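Local coordinates for protein octopine dehydrogenase (PDB 3C7A) that catalyses the NADH-dependent reductive condensation of L-arginine with pyruvate to give D-octopine, acting on L-arginine in preference to other amino acids, at residues 47-53 with 64-68; 80-84 with 104-108; 210-214 with 245-250. All blocks are in the same frame, centred on the assembly; numbering follows the deposited sequence.

Interaction 1. Residues 47-53 with 64-68; sequences GADELTV and EVKSR
This is an antiparallel beta hairpin, strand 51-56 against strand 62-67, at one edge of the large sheet that includes the nucleotide-binding strands. The axes of 51-53 and 64-67 come within 4.8 Å at 156°. Glu-64 lies within the second strand, and its CA makes a CA-H...O contact of 3.5 Å to Val-53 O. Val-65 forms a hydrogen-bonded pair with Val-53: Val-53 N to Val-65 O is 2.9 Å and Val-65 N to Val-53 O is 3.0 Å. Both valines have chi1 t, and Val-53 CB lies 4.4 Å from Val-65 CB. Lys-66 faces Thr-52 in a non-hydrogen-bonded pair, CA-CA 4.8 Å, side chains on the opposite face from the valines. Lys-66 CE lies 3.9 Å from Thr-52 OG1. Ser-67 returns to the valine side and pairs with Leu-51. Leu-51 N to Ser-67 O is 3.0 Å, and Ser-67 N to Leu-51 O is 3.3 Å. Ser-67 OG bonds Gly-19 O. Past the strand, Arg-68 reaches back to the loop that follows helix 38-46, where Gly-47 has positive phi. Its guanidinium meets two carbonyls edge-on: NH1 bonds Asp-49 O at 2.9 Å and, weakly, Gly-47 O at 3.3 Å.

Interaction 2. Residues 80-84 with 104-108; sequences ISGAD and PYVQD. With EDO (1,2-ethanediol), chain D.
Gln-107, Tyr-105 and Ile-80 carry most of this contact between two irregular segments. Residues 80-83 form a type II beta turn, closed by Ala-83 N to Ile-80 O at 3.2 Å. Gly-82 has phi/psi of 87/5, and a side chain there would be jammed against the preceding carbonyl O. Residues 104-108 run alongside, with Ser-81 nearest Tyr-105 (CA-CA 5.6 Å) and Gly-82 nearest Gln-107 (7.0 Å).

Gln-107 supplies the direct hydrogen bond. With chi1 p and chi2 t, it extends NE2 to Ala-83 O at 3.1 Å, almost linearly. Water 1 lies beside this bond. It accepts from Gln-107 N at 3.2 Å and donates to Ala-83 O at 3.1 Å and Ile-80 O at 3.2 Å. Water 2 bridges Gly-82 N (2.9 Å) and Tyr-105 O (3.1 Å).

Tyr-105 points its CB toward the turn, but its ring leads away. Its CB is 4.0 Å from both Ile-80 CG2 and Ser-81 OG. Ser-81 OG is hydrogen-bonded to Glu-77 O. Ile-80, with chi1 m, also sets CG2 4.3 Å from Val-106 CB, giving a small apolar patch. The 1,2-ethanediol, probably from the crystallisation liquor, takes a weak bond of 3.5 Å from Asp-108 N to its O2.

This is loop packing away from the annotated sites. It joins two successive helix-to-strand connections of the alternating alpha/beta, Rossmann-type part. One link runs from helix 76-80 to strand 85-88, the other from helix 95-102 to strand 111-114. These two strands are parallel neighbours in the sheet, and both links lead into them.

Interaction 3. Residues 210-214 with 245-250; sequences FVHPA and MLTACS
Phe-210 lays one face of its ring over Cys-249. Cys-249 CB sits 3.7 Å from the ring centroid, 11° off the normal, a CH-pi contact. Cys-249 SG is 4.9 Å from the same centroid and oblique, a sulfur-aromatic contact. The chi1 of Phe-210 is p (58°), and its CA-to-CB bond points toward helix 240-263.

The ring also meets residues on each side of Cys-249 in sequence, Leu-246 and Ser-250. Phe-210 CE1 is 4.0 Å from Leu-246 CD2, and Phe-210 CZ is 4.4 Å from Ser-250 CB. Leu-246 (chi1 m, chi2 t) reaches back into the gap. Its CD2 lies 4.1 Å from Ala-214 CB and 4.4 Å from Val-211 CA. Met-245 CG adds a looser contact with Ala-214 CB at 4.5 Å. The nearest CA pairs are Phe-210 with Cys-249 and Val-211 with Leu-246, each 7.3 Å apart. No hydrogen bond crosses between the segments. Ala-214 N bonds Phe-210 O at 3.2 Å.

His-212 takes no part in this packing. Its CA-to-CB bond points away from residues 245-250, and its NE2 is hydrogen-bonded to Tyr-235 OH. Helix 349-362 also touches Cys-249, through Ser-350 and Asn-351. Phe-210, at the entry to helix 211-220, and Ala-214 within it pack on helix 240-263 in the alpha-helical domain of the opine dehydrogenases. His-212, on the same helix as Ala-214, is the active-site residue that binds pyruvate.

In the fold
The three contacts follow one another along the chain, each closing before the next opens. Interactions 1 and 2 belong to the same large mixed sheet and its connections, with centres about 27 Å apart. Interaction 1 is a hairpin of that sheet. Interaction 2 joins loops leading into two of its parallel strands. Interaction 3 lies in the alpha-helical domain, across the centre of the chain from both. Its centre is about 44 Å from interaction 1 and 42 Å from interaction 2. No two contacts touch. They therefore lie in two parts: the Rossmann-type part, which supplies most of the NADH pocket, and the helical part, which provides His-212 and the arginine-binding Met-206.

Interaction 1. Residues 47-53 with 64-68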
loop_
_atom_site.group_PDB
_atom_site.type_symbol
_atom_site.label_atom_id
_atom_site.label_comp_id
_atom_site.label_asym_id
_atom_site.label_seq_id
_atom_site.Cartn_x
_atom_site.Cartn_y
_atom_site.Cartn_z
ATOM N N GLY A 47 16.265 -10.399 -25.159
ATOM C CA GLY A 47 17.415 -10.838 -25.951
ATOM C C GLY A 47 18.703 -10.120 -25.588
ATOM O O GLY A 47 19.088 -10.073 -24.417
ATOM N N ALA A 48 19.360 -9.553 -26.599
ATOM C CA ALA A 48 20.621 -8.830 -26.413
ATOM C C ALA A 48 20.445 -7.308 -26.315
ATOM O O ALA A 48 21.429 -6.573 -26.194
ATOM C CB ALA A 48 21.605 -9.187 -27.530
ATOM N N ASP A 49 19.194 -6.847 -26.360
ATOM C CA ASP A 49 18.879 -5.412 -26.360
ATOM C C ASP A 49 18.827 -4.796 -24.952
ATOM O O ASP A 49 18.943 -5.507 -23.950
ATOM C CB ASP A 49 17.559 -5.155 -27.104
ATOM C CG ASP A 49 17.608 -5.580 -28.570
ATOM O OD1 ASP A 49 18.704 -5.573 -29.175
ATOM O OD2 ASP A 49 16.538 -5.916 -29.124
ATOM N N GLU A 50 18.657 -3.473 -24.897
ATOM C CA GLU A 50 18.562 -2.722 -23.638
ATOM C C GLU A 50 17.109 -2.374 -23.285
ATOM O O GLU A 50 16.276 -2.185 -24.175
ATOM C CB GLU A 50 19.387 -1.430 -23.718
ATOM C CG GLU A 50 20.899 -1.627 -23.825
ATOM C CD GLU A 50 21.669 -0.311 -23.840
ATOM O OE1 GLU A 50 21.435 0.518 -24.747
ATOM O OE2 GLU A 50 22.518 -0.108 -22.947
ATOM N N LEU A 51 16.820 -2.287 -21.985
ATOM C CA LEU A 51 15.497 -1.886 -21.489
ATOM C C LEU A 51 15.344 -0.359 -21.521
ATOM O O LEU A 51 16.256 0.364 -21.118
ATOM C CB LEU A 51 15.281 -2.422 -20.067
ATOM C CG LEU A 51 13.921 -2.253 -19.372
ATOM C CD1 LEU A 51 12.866 -3.187 -19.955
ATOM C CD2 LEU A 51 14.059 -2.484 -17.873
ATOM N N THR A 52 14.188 0.117 -21.988
ATOM C CA THR A 52 13.957 1.555 -22.203
ATOM C C THR A 52 12.825 2.135 -21.339
ATOM O O THR A 52 11.715 1.596 -21.309
ATOM C CB THR A 52 13.674 1.867 -23.703
ATOM O OG1 THR A 52 14.644 1.209 -24.529
ATOM C CG2 THR A 52 13.723 3.368 -23.976
ATOM N N VAL A 53 13.125 3.235 -20.645
ATOM C CA VAL A 53 12.136 3.986 -19.862
ATOM C C VAL A 53 11.944 5.388 -20.463
ATOM O O VAL A 53 12.905 6.148 -20.598
ATOM C CB VAL A 53 12.546 4.105 -18.363
ATOM C CG1 VAL A 53 11.488 4.862 -17.562
ATOM C CG2 VAL A 53 12.789 2.728 -17.744
ATOM N N GLU A 64 14.736 9.690 -22.563
ATOM C CA GLU A 64 14.911 8.231 -22.598
ATOM C C GLU A 64 16.054 7.752 -21.697
ATOM O O GLU A 64 17.108 8.387 -21.630
ATOM C CB GLU A 64 15.162 7.749 -24.033
ATOM C CG GLU A 64 13.934 7.740 -24.941
ATOM C CD GLU A 64 14.171 7.003 -26.257
ATOM O OE1 GLU A 64 15.314 7.012 -26.764
ATOM O OE2 GLU A 64 13.205 6.417 -26.790
ATOM N N VAL A 65 15.833 6.627 -21.015
ATOM C CA VAL A 65 16.849 5.986 -20.168
ATOM C C VAL A 65 17.009 4.512 -20.569
ATOM O O VAL A 65 16.018 3.785 -20.673
ATOM C CB VAL A 65 16.490 6.082 -18.652
ATOM C CG1 VAL A 65 17.607 5.506 -17.781
ATOM C CG2 VAL A 65 16.196 7.524 -18.240
ATOM N N LYS A 66 18.253 4.084 -20.798
ATOM C CA LYS A 66 18.551 2.711 -21.238
ATOM C C LYS A 66 19.579 2.001 -20.347
ATOM O O LYS A 66 20.614 2.581 -20.006
ATOM C CB LYS A 66 19.034 2.702 -22.695
ATOM C CG LYS A 66 17.978 3.101 -23.721
ATOM C CD LYS A 66 18.505 2.968 -25.143
ATOM C CE LYS A 66 17.444 3.352 -26.162
ATOM N NZ LYS A 66 17.888 3.093 -27.562
ATOM N N SER A 67 19.290 0.747 -19.987
ATOM C CA SER A 67 20.171 -0.067 -19.129
ATOM C C SER A 67 19.919 -1.580 -19.259
ATOM O O SER A 67 18.977 -2.005 -19.933
ATOM C CB SER A 67 20.042 0.363 -17.661
ATOM O OG SER A 67 18.729 0.141 -17.173
ATOM N N ARG A 68 20.768 -2.378 -18.605
ATOM C CA ARG A 68 20.640 -3.842 -18.585
ATOM C C ARG A 68 20.950 -4.443 -17.202
ATOM O O ARG A 68 22.056 -4.265 -16.686
ATOM C CB ARG A 68 21.549 -4.485 -19.643
ATOM C CG ARG A 68 20.918 -4.636 -21.024
ATOM C CD ARG A 68 21.922 -5.153 -22.062
ATOM N NE ARG A 68 22.387 -6.517 -21.789
ATOM C CZ ARG A 68 21.798 -7.626 -22.232
ATOM N NH1 ARG A 68 20.699 -7.560 -22.977
ATOM N NH2 ARG A 68 22.308 -8.813 -21.928
#

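Interaction 2. Residues 80-84 with 104-108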
loop_
_atom_site.group_PDB
_atom_site.type_symbol
_atom_site.label_atom_id
_atom_site.label_comp_id
_atom_site.label_asym_id
_atom_site.label_seq_id
_atom_site.Cartn_x
_atom_site.Cartn_y
_atom_site.Cartn_z
ATOM N N ILE A 80 18.918 -13.605 -3.778
ATOM C CA ILE A 80 18.917 -13.052 -2.413
ATOM C C ILE A 80 20.290 -13.064 -1.718
ATOM O O ILE A 80 20.583 -12.173 -0.912
ATOM C CB ILE A 80 17.842 -13.750 -1.510
ATOM C CG1 ILE A 80 16.425 -13.574 -2.088
ATOM C CG2 ILE A 80 17.913 -13.262 -0.050
ATOM C CD1 ILE A 80 15.843 -12.154 -2.003
ATOM N N SER A 81 21.122 -14.060 -2.024
ATOM C CA SER A 81 22.420 -14.228 -1.348
ATOM C C SER A 81 23.378 -13.051 -1.551
ATOM O O SER A 81 23.771 -12.744 -2.681
ATOM C CB SER A 81 23.095 -15.543 -1.766
ATOM O OG SER A 81 22.361 -16.664 -1.306
ATOM N N GLY A 82 23.735 -12.395 -0.447
ATOM C CA GLY A 82 24.681 -11.272 -0.463
ATOM C C GLY A 82 24.091 -9.889 -0.712
ATOM O O GLY A 82 24.830 -8.907 -0.818
ATOM N N ALA A 83 22.763 -9.806 -0.795
ATOM C CA ALA A 83 22.074 -8.544 -1.099
ATOM C C ALA A 83 22.044 -7.569 0.084
ATOM O O ALA A 83 21.835 -7.974 1.229
ATOM C CB ALA A 83 20.660 -8.820 -1.601
ATOM N N ASP A 84 22.248 -6.285 -0.215
ATOM C CA ASP A 84 22.227 -5.213 0.790
ATOM C C ASP A 84 20.827 -4.607 0.988
ATOM O O ASP A 84 20.503 -4.131 2.081
ATOM C CB ASP A 84 23.225 -4.103 0.420
ATOM C CG ASP A 84 24.671 -4.592 0.367
ATOM O OD1 ASP A 84 25.164 -5.148 1.375
ATOM O OD2 ASP A 84 25.326 -4.399 -0.682
ATOM N N PRO A 104 15.710 -18.572 4.182
ATOM C CA PRO A 104 16.986 -19.240 4.470
ATOM C C PRO A 104 18.246 -18.564 3.902
ATOM O O PRO A 104 19.354 -19.043 4.160
ATOM C CB PRO A 104 16.811 -20.635 3.835
ATOM C CG PRO A 104 15.421 -20.665 3.243
ATOM C CD PRO A 104 14.995 -19.246 3.084
ATOM N N TYR A 105 18.087 -17.469 3.159
ATOM C CA TYR A 105 19.217 -16.859 2.439
ATOM C C TYR A 105 19.549 -15.398 2.804
ATOM O O TYR A 105 20.610 -14.895 2.424
ATOM C CB TYR A 105 19.021 -16.999 0.917
ATOM C CG TYR A 105 18.751 -18.421 0.454
ATOM C CD1 TYR A 105 19.777 -19.367 0.406
ATOM C CD2 TYR A 105 17.471 -18.817 0.063
ATOM C CE1 TYR A 105 19.534 -20.675 -0.017
ATOM C CE2 TYR A 105 17.216 -20.122 -0.363
ATOM C CZ TYR A 105 18.253 -21.044 -0.399
ATOM O OH TYR A 105 18.013 -22.336 -0.817
ATOM N N VAL A 106 18.660 -14.732 3.539
ATOM C CA VAL A 106 18.825 -13.306 3.874
ATOM C C VAL A 106 19.833 -13.066 5.020
ATOM O O VAL A 106 19.802 -13.765 6.038
ATOM C CB VAL A 106 17.439 -12.625 4.154
ATOM C CG1 VAL A 106 16.742 -13.242 5.371
ATOM C CG2 VAL A 106 17.576 -11.110 4.307
ATOM N N GLN A 107 20.720 -12.081 4.842
ATOM C CA GLN A 107 21.769 -11.777 5.834
ATOM C C GLN A 107 21.317 -10.812 6.947
ATOM O O GLN A 107 20.348 -10.065 6.776
ATOM C CB GLN A 107 23.068 -11.293 5.159
ATOM C CG GLN A 107 23.018 -9.902 4.508
ATOM C CD GLN A 107 24.384 -9.420 4.012
ATOM O OE1 GLN A 107 25.415 -9.686 4.632
ATOM N NE2 GLN A 107 24.388 -8.700 2.895
ATOM N N ASP A 108 22.035 -10.837 8.073
ATOM C CA ASP A 108 21.713 -10.023 9.256
ATOM C C ASP A 108 21.608 -8.511 8.996
ATOM O O ASP A 108 20.759 -7.838 9.585
ATOM C CB ASP A 108 22.726 -10.281 10.386
ATOM C CG ASP A 108 22.416 -11.541 11.202
ATOM O OD1 ASP A 108 21.467 -12.284 10.868
ATOM O OD2 ASP A 108 23.137 -11.788 12.195
HETATM C C1 EDO D . 23.404 -14.632 7.788
HETATM O O1 EDO D . 23.822 -15.986 7.578
HETATM C C2 EDO D . 24.140 -14.045 8.986
HETATM O O2 EDO D . 24.811 -12.844 8.592
HETATM O O HOH W 1 20.721 -10.759 1.952
HETATM O O HOH W 2 23.338 -13.540 2.235
HETATM O O HOH W 3 27.271 -7.114 2.018
#

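Interaction 3. Residues 210-214 with 245-250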
loop_
_atom_site.group_PDB
_atom_site.type_symbol
_atom_site.label_atom_id
_atom_site.label_comp_id
_atom_site.label_asym_id
_atom_site.label_seq_id
_atom_site.Cartn_x
_atom_site.Cartn_y
_atom_site.Cartn_z
ATOM N N PHE A 210 -11.176 3.588 4.652
ATOM C CA PHE A 210 -12.635 3.715 4.557
ATOM C C PHE A 210 -13.162 4.483 3.332
ATOM O O PHE A 210 -14.368 4.468 3.070
ATOM C CB PHE A 210 -13.191 4.356 5.841
ATOM C CG PHE A 210 -12.618 5.725 6.144
ATOM C CD1 PHE A 210 -13.154 6.870 5.554
ATOM C CD2 PHE A 210 -11.548 5.867 7.026
ATOM C CE1 PHE A 210 -12.627 8.134 5.832
ATOM C CE2 PHE A 210 -11.014 7.127 7.311
ATOM C CZ PHE A 210 -11.554 8.262 6.714
ATOM N N VAL A 211 -12.267 5.142 2.593
ATOM C CA VAL A 211 -12.656 6.099 1.537
ATOM C C VAL A 211 -13.474 5.503 0.375
ATOM O O VAL A 211 -14.587 5.962 0.104
ATOM C CB VAL A 211 -11.429 6.909 0.999
ATOM C CG1 VAL A 211 -11.807 7.748 -0.224
ATOM C CG2 VAL A 211 -10.857 7.809 2.086
ATOM N N HIS A 212 -12.926 4.495 -0.303
ATOM C CA HIS A 212 -13.602 3.893 -1.462
ATOM C C HIS A 212 -14.869 3.084 -1.140
ATOM O O HIS A 212 -15.859 3.191 -1.870
ATOM C CB HIS A 212 -12.629 3.078 -2.329
ATOM C CG HIS A 212 -11.677 3.919 -3.125
ATOM N ND1 HIS A 212 -10.354 3.579 -3.302
ATOM C CD2 HIS A 212 -11.855 5.091 -3.780
ATOM C CE1 HIS A 212 -9.758 4.501 -4.037
ATOM N NE2 HIS A 212 -10.647 5.430 -4.340
ATOM N N PRO A 213 -14.847 2.264 -0.062
ATOM C CA PRO A 213 -16.081 1.588 0.367
ATOM C C PRO A 213 -17.239 2.536 0.716
ATOM O O PRO A 213 -18.402 2.178 0.510
ATOM C CB PRO A 213 -15.638 0.806 1.611
ATOM C CG PRO A 213 -14.176 0.605 1.425
ATOM C CD PRO A 213 -13.703 1.874 0.787
ATOM N N ALA A 214 -16.920 3.726 1.229
ATOM C CA ALA A 214 -17.934 4.724 1.595
ATOM C C ALA A 214 -18.613 5.373 0.383
ATOM O O ALA A 214 -19.805 5.687 0.430
ATOM C CB ALA A 214 -17.333 5.794 2.506
ATOM N N MET A 245 -20.618 11.030 6.465
ATOM C CA MET A 245 -20.100 9.688 6.749
ATOM C C MET A 245 -18.569 9.686 6.817
ATOM O O MET A 245 -17.980 9.031 7.682
ATOM C CB MET A 245 -20.600 8.690 5.695
ATOM C CG MET A 245 -19.980 7.293 5.768
ATOM S SD MET A 245 -20.472 6.345 7.220
ATOM C CE MET A 245 -22.057 5.702 6.685
ATOM N N LEU A 246 -17.939 10.425 5.904
ATOM C CA LEU A 246 -16.477 10.532 5.848
ATOM C C LEU A 246 -15.891 11.241 7.075
ATOM O O LEU A 246 -14.827 10.855 7.569
ATOM C CB LEU A 246 -16.032 11.233 4.554
ATOM C CG LEU A 246 -16.254 10.510 3.218
ATOM C CD1 LEU A 246 -16.166 11.485 2.050
ATOM C CD2 LEU A 246 -15.277 9.347 3.025
ATOM N N THR A 247 -16.590 12.269 7.558
ATOM C CA THR A 247 -16.174 13.022 8.748
ATOM C C THR A 247 -16.216 12.154 10.013
ATOM O O THR A 247 -15.315 12.230 10.854
ATOM C CB THR A 247 -17.035 14.303 8.944
ATOM O OG1 THR A 247 -16.984 15.105 7.758
ATOM C CG2 THR A 247 -16.534 15.135 10.121
ATOM N N ALA A 248 -17.254 11.326 10.129
ATOM C CA ALA A 248 -17.437 10.443 11.284
ATOM C C ALA A 248 -16.371 9.346 11.376
ATOM O O ALA A 248 -15.924 9.002 12.474
ATOM C CB ALA A 248 -18.834 9.833 11.271
ATOM N N CYS A 249 -15.975 8.802 10.225
ATOM C CA CYS A 249 -14.935 7.769 10.161
ATOM C C CYS A 249 -13.541 8.334 10.465
ATOM O O CYS A 249 -12.695 7.639 11.034
ATOM C CB CYS A 249 -14.947 7.066 8.799
ATOM S SG CYS A 249 -16.346 5.931 8.525
ATOM N N SER A 250 -13.317 9.592 10.082
ATOM C CA SER A 250 -12.068 10.305 10.372
ATOM C C SER A 250 -11.912 10.630 11.862
ATOM O O SER A 250 -10.804 10.562 12.405
ATOM C CB SER A 250 -11.980 11.591 9.540
ATOM O OG SER A 250 -10.804 12.326 9.843
#